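Local coordinates for protein Two-component response regulator, LuxR family (Aurantimonas sp., PDB 3CZ5) that probably regulates transcription in two-component signalling, this chain being the receiver domain of a protein predicted to bind DNA through a separate LuxR-type domain, at residues K108-A113 against S130-Q135; P29-V34 against Q117-I122. All coordinates share one frame; numbering follows the deposited sequence.

Interaction 1: residues K108-A113 against S130-Q135; sequences KSSDPA and SPDIAQ. With PO4 (phosphate ion), chain E.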
loop_
_atom_site.group_PDB
_atom_site.type_symbol
_atom_site.label_atom_id
_atom_site.label_comp_id
_atom_site.label_asym_id
_atom_site.label_seq_id
_atom_site.Cartn_x
_atom_site.Cartn_y
_atom_site.Cartn_z
ATOM N N LYS A 108 1.585 5.848 8.257
ATOM C CA LYS A 108 2.953 5.674 8.621
ATOM C C LYS A 108 3.256 6.027 10.074
ATOM O O LYS A 108 4.291 5.625 10.583
ATOM C CB LYS A 108 3.826 6.487 7.695
ATOM C CG LYS A 108 4.100 5.759 6.414
ATOM C CD LYS A 108 5.028 6.505 5.470
ATOM C CE LYS A 108 5.499 5.516 4.461
ATOM N NZ LYS A 108 5.638 6.188 3.207
ATOM N N SER A 109 2.373 6.750 10.751
ATOM C CA SER A 109 2.591 6.962 12.162
ATOM C C SER A 109 1.695 6.072 12.970
ATOM O O SER A 109 1.418 6.396 14.127
ATOM C CB SER A 109 2.312 8.404 12.545
ATOM O OG SER A 109 1.181 8.911 11.831
ATOM N N SER A 110 1.230 4.969 12.390
ATOM C CA SER A 110 0.467 4.030 13.199
ATOM C C SER A 110 1.483 3.169 13.889
ATOM O O SER A 110 2.673 3.368 13.697
ATOM C CB SER A 110 -0.478 3.175 12.359
ATOM O OG SER A 110 -1.387 3.964 11.571
ATOM N N ASP A 111 1.082 2.217 14.712
ATOM C CA ASP A 111 2.144 1.455 15.321
ATOM C C ASP A 111 2.908 0.741 14.193
ATOM O O ASP A 111 2.307 0.125 13.345
ATOM C CB ASP A 111 1.631 0.463 16.353
ATOM C CG ASP A 111 2.788 -0.284 17.038
ATOM O OD1 ASP A 111 2.902 -0.144 18.288
ATOM O OD2 ASP A 111 3.606 -0.955 16.320
ATOM N N PRO A 112 4.249 0.822 14.164
ATOM C CA PRO A 112 4.963 0.077 13.113
ATOM C C PRO A 112 4.359 -1.283 12.648
ATOM O O PRO A 112 4.281 -1.504 11.411
ATOM C CB PRO A 112 6.364 -0.092 13.720
ATOM C CG PRO A 112 6.439 0.923 14.883
ATOM C CD PRO A 112 5.173 1.733 14.860
ATOM N N ALA A 113 3.966 -2.148 13.621
ATOM C CA ALA A 113 3.390 -3.500 13.373
ATOM C C ALA A 113 2.350 -3.459 12.259
ATOM O O ALA A 113 2.247 -4.386 11.448
ATOM C CB ALA A 113 2.766 -4.056 14.590
ATOM N N SER A 130 -5.402 0.764 9.047
ATOM C CA SER A 130 -5.068 1.040 10.413
ATOM C C SER A 130 -6.275 1.702 11.220
ATOM O O SER A 130 -7.246 2.264 10.646
ATOM C CB SER A 130 -3.763 1.825 10.497
ATOM O OG SER A 130 -3.866 2.981 9.738
ATOM N N PRO A 131 -6.218 1.573 12.566
ATOM C CA PRO A 131 -7.134 2.135 13.533
ATOM C C PRO A 131 -7.442 3.588 13.269
ATOM O O PRO A 131 -8.593 3.997 13.212
ATOM C CB PRO A 131 -6.350 2.042 14.816
ATOM C CG PRO A 131 -5.083 1.454 14.498
ATOM C CD PRO A 131 -5.260 0.703 13.261
ATOM N N ASP A 132 -6.420 4.394 13.133
ATOM C CA ASP A 132 -6.690 5.819 13.052
ATOM C C ASP A 132 -7.581 6.145 11.872
ATOM O O ASP A 132 -8.463 7.000 11.962
ATOM C CB ASP A 132 -5.394 6.586 12.993
ATOM C CG ASP A 132 -4.459 6.044 11.948
ATOM O OD1 ASP A 132 -4.083 6.876 11.162
ATOM O OD2 ASP A 132 -4.029 4.860 11.883
ATOM N N ILE A 133 -7.449 5.428 10.776
ATOM C CA ILE A 133 -8.295 5.741 9.632
ATOM C C ILE A 133 -9.679 5.106 9.708
ATOM O O ILE A 133 -10.694 5.726 9.323
ATOM C CB ILE A 133 -7.597 5.364 8.341
ATOM C CG1 ILE A 133 -6.830 6.580 7.809
ATOM C CG2 ILE A 133 -8.584 4.816 7.318
ATOM C CD1 ILE A 133 -5.533 6.122 7.319
ATOM N N ALA A 134 -9.722 3.887 10.226
ATOM C CA ALA A 134 -11.004 3.244 10.515
ATOM C C ALA A 134 -11.832 4.167 11.375
ATOM O O ALA A 134 -13.026 4.345 11.162
ATOM C CB ALA A 134 -10.787 1.968 11.239
ATOM N N GLN A 135 -11.181 4.727 12.389
ATOM C CA GLN A 135 -11.832 5.631 13.316
ATOM C C GLN A 135 -12.365 6.822 12.526
ATOM O O GLN A 135 -13.537 7.182 12.727
ATOM C CB GLN A 135 -10.843 6.107 14.363
ATOM C CG GLN A 135 -11.512 6.770 15.513
ATOM C CD GLN A 135 -12.325 5.782 16.350
ATOM O OE1 GLN A 135 -12.241 4.561 16.169
ATOM N NE2 GLN A 135 -13.112 6.316 17.279
HETATM P P PO4 E . 3.701 9.569 1.720
HETATM O O1 PO4 E . 3.460 10.821 2.487
HETATM O O2 PO4 E . 4.428 8.460 2.447
HETATM O O3 PO4 E . 2.415 9.050 1.142
HETATM O O4 PO4 E . 4.482 10.240 0.620
#
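Two serine hydroxyls meet the carboxylate of Asp-132 from opposite sides of its plane, and both go to OD2. In this receiver (CheY-like) domain the cluster joins the loop after strand 104-107 to the start of the C-terminal helix 131-142. Ser-130 OG donates to Asp-132 OD2 at 2.9 Å, lying about 35° out of the plane. Ser-110 OG approaches from the other side, 2.8 Å from Asp-132 OD2. The other oxygen, OD1, is hydrogen-bonded to Thr-107 OG1, which also bonds to Ser-110 OG. Asp-132 turns CG between its backbone N and carbonyl carbon (chi1 50°), which swings the carboxylate back over the helix start toward Ser-130. Thr-107 N in turn bonds to Ser-130 OG, so strand 104-107 ties into the same polar cluster. With an alanine at Asp-132, the hydroxyls of Ser-130 and Thr-107 would probably each lose a carboxylate oxygen, and Ser-110 OG would keep Thr-107 but lose its neighbour OD2. The start of the loop, at Lys-108, faces the predicted phosphorylation site. There Lys-108 NZ forms a salt bridge with Asp-58, the predicted phosphorylated residue. A phosphate ion, probably from the crystallisation liquor, is also held by Leu-59 N, Thr-60 N and Thr-86 OG1, consistent with the place of a phosphoryl group. The Lys-108 chain bends at its last torsion, and NZ hydrogen-bonds to phosphate O2 at 2.7 Å.

Interaction 2: residues P29-V34 against Q117-I122; sequences PGYAVV and QAIEAI
Tyr-31 reaches from its strand to helix 114-122, passing Ile-119 and ending against Glu-120. The tyrosine and isoleucine side chains run past each other in opposite directions. They meet at the CE2 side of the ring, where Tyr-31 CE2 lies 3.3 Å from Ile-119 CG2. It is the CG2 branch that touches, because it stands anti to the backbone N of Ile-119 and beside the carbonyl carbon. This methyl approaches the ring obliquely. Glu-120 is set differently: its side chain crosses that of Tyr-31 at about a right angle, and the ring and carboxylate planes are 68° apart. The phenol oxygen lies against the base of the glutamate. Tyr-31 OH is 3.3 Å from Glu-120 CA and 3.4 Å from Glu-120 CG. Glu-120 OE1 is 3.5 Å from Tyr-31 OH, but its salt-bridge partner is Arg-28 NE, just before the segment 29-34. The ring is thus bordered by an aliphatic branch at one place and by a charged side chain at its hydroxyl end. Ile-25 of helix 15-25 touches both Tyr-31 and Ile-119, and Leu-83 of strand 82-86 also packs on Ile-119. Helices 15-25 and 114-122 lie side by side on one face of the parallel sheet, with a side chain of edge strand 31-37 reaching in beside them, as is characteristic of the CheY-like receiver fold.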
loop_
_atom_site.group_PDB
_atom_site.type_symbol
_atom_site.label_atom_id
_atom_site.label_comp_id
_atom_site.label_asym_id
_atom_site.label_seq_id
_atom_site.Cartn_x
_atom_site.Cartn_y
_atom_site.Cartn_z
ATOM N N PRO A 29 9.001 -13.795 8.318
ATOM C CA PRO A 29 9.739 -14.659 7.403
ATOM C C PRO A 29 8.733 -15.169 6.412
ATOM O O PRO A 29 7.540 -15.075 6.683
ATOM C CB PRO A 29 10.322 -15.751 8.333
ATOM C CG PRO A 29 9.412 -15.844 9.412
ATOM C CD PRO A 29 8.697 -14.498 9.590
ATOM N N GLY A 30 9.206 -15.637 5.262
ATOM C CA GLY A 30 8.345 -15.797 4.085
ATOM C C GLY A 30 8.147 -14.549 3.192
ATOM O O GLY A 30 7.982 -14.659 1.992
ATOM N N TYR A 31 8.161 -13.356 3.752
ATOM C CA TYR A 31 7.944 -12.167 2.958
ATOM C C TYR A 31 9.194 -11.616 2.189
ATOM O O TYR A 31 10.129 -11.152 2.801
ATOM C CB TYR A 31 7.393 -11.092 3.896
ATOM C CG TYR A 31 5.927 -11.333 4.279
ATOM C CD1 TYR A 31 5.333 -12.612 4.142
ATOM C CD2 TYR A 31 5.140 -10.299 4.805
ATOM C CE1 TYR A 31 3.949 -12.822 4.498
ATOM C CE2 TYR A 31 3.807 -10.490 5.124
ATOM C CZ TYR A 31 3.205 -11.749 4.999
ATOM O OH TYR A 31 1.874 -11.875 5.361
ATOM N N ALA A 32 9.208 -11.603 0.856
ATOM C CA ALA A 32 10.369 -10.998 0.226
ATOM C C ALA A 32 10.110 -9.742 -0.591
ATOM O O ALA A 32 9.277 -9.679 -1.471
ATOM C CB ALA A 32 11.170 -12.013 -0.558
ATOM N N VAL A 33 10.810 -8.694 -0.255
ATOM C CA VAL A 33 10.631 -7.496 -1.020
ATOM C C VAL A 33 11.456 -7.650 -2.264
ATOM O O VAL A 33 12.712 -7.637 -2.205
ATOM C CB VAL A 33 11.102 -6.209 -0.318
ATOM C CG1 VAL A 33 10.748 -5.073 -1.202
ATOM C CG2 VAL A 33 10.415 -6.033 1.013
ATOM N N VAL A 34 10.756 -7.712 -3.390
ATOM C CA VAL A 34 11.333 -8.228 -4.594
ATOM C C VAL A 34 11.676 -7.163 -5.693
ATOM O O VAL A 34 12.531 -7.395 -6.549
ATOM C CB VAL A 34 10.360 -9.213 -5.098
ATOM C CG1 VAL A 34 9.428 -8.496 -6.037
ATOM C CG2 VAL A 34 11.028 -10.319 -5.712
ATOM N N GLN A 117 1.026 -6.619 9.587
ATOM C CA GLN A 117 -0.392 -7.008 9.719
ATOM C C GLN A 117 -1.265 -6.711 8.483
ATOM O O GLN A 117 -1.901 -7.629 7.913
ATOM C CB GLN A 117 -1.042 -6.298 10.901
ATOM C CG GLN A 117 -0.335 -6.427 12.168
ATOM C CD GLN A 117 -0.816 -7.638 12.812
ATOM O OE1 GLN A 117 -1.956 -8.060 12.559
ATOM N NE2 GLN A 117 0.031 -8.259 13.648
ATOM N N ALA A 118 -1.342 -5.436 8.101
ATOM C CA ALA A 118 -2.048 -5.076 6.868
ATOM C C ALA A 118 -1.625 -5.982 5.705
ATOM O O ALA A 118 -2.421 -6.733 5.155
ATOM C CB ALA A 118 -1.761 -3.661 6.523
ATOM N N ILE A 119 -0.372 -5.921 5.309
ATOM C CA ILE A 119 0.080 -6.862 4.288
ATOM C C ILE A 119 -0.484 -8.327 4.502
ATOM O O ILE A 119 -0.964 -8.972 3.545
ATOM C CB ILE A 119 1.588 -6.927 4.312
ATOM C CG1 ILE A 119 2.169 -5.641 3.798
ATOM C CG2 ILE A 119 2.135 -8.100 3.511
ATOM C CD1 ILE A 119 3.677 -5.571 4.044
ATOM N N GLU A 120 -0.372 -8.818 5.742
ATOM C CA GLU A 120 -0.826 -10.134 6.135
ATOM C C GLU A 120 -2.301 -10.336 5.807
ATOM O O GLU A 120 -2.670 -11.335 5.167
ATOM C CB GLU A 120 -0.655 -10.358 7.635
ATOM C CG GLU A 120 0.757 -10.141 8.124
ATOM C CD GLU A 120 1.220 -11.202 9.153
ATOM O OE1 GLU A 120 2.178 -11.969 8.809
ATOM O OE2 GLU A 120 0.630 -11.258 10.287
ATOM N N ALA A 121 -3.135 -9.401 6.247
ATOM C CA ALA A 121 -4.584 -9.459 6.024
ATOM C C ALA A 121 -5.023 -9.286 4.621
ATOM O O ALA A 121 -6.097 -9.771 4.274
ATOM C CB ALA A 121 -5.260 -8.402 6.791
ATOM N N ILE A 122 -4.292 -8.481 3.854
ATOM C CA ILE A 122 -4.655 -8.255 2.465
ATOM C C ILE A 122 -4.471 -9.588 1.718
ATOM O O ILE A 122 -5.344 -10.028 0.911
ATOM C CB ILE A 122 -3.814 -7.154 1.830
ATOM C CG1 ILE A 122 -4.518 -5.827 1.983
ATOM C CG2 ILE A 122 -3.748 -7.337 0.373
ATOM C CD1 ILE A 122 -3.546 -4.661 2.272
#

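Interactions 1 and 2 lie in one receiver domain, with their centres about 17 Å apart. They share no touching residues, but helix 114-122 links them: the loop 108-113 leads into it, and 117-122 lies on it. Along the chain the order is 29-34, 108-113, 117-122, 130-135, so the two contacts alternate. They also sit toward opposite edges of the parallel sheet. Interaction 2 starts from the outermost strand 31-37, while interaction 1 involves the helix that follows the other outermost strand, 128-129. Helix 114-122 packs against Tyr-31 of strand 31-37, while the loop before it lies at the phosphate-binding ends of the strands and ties to helix 131-142.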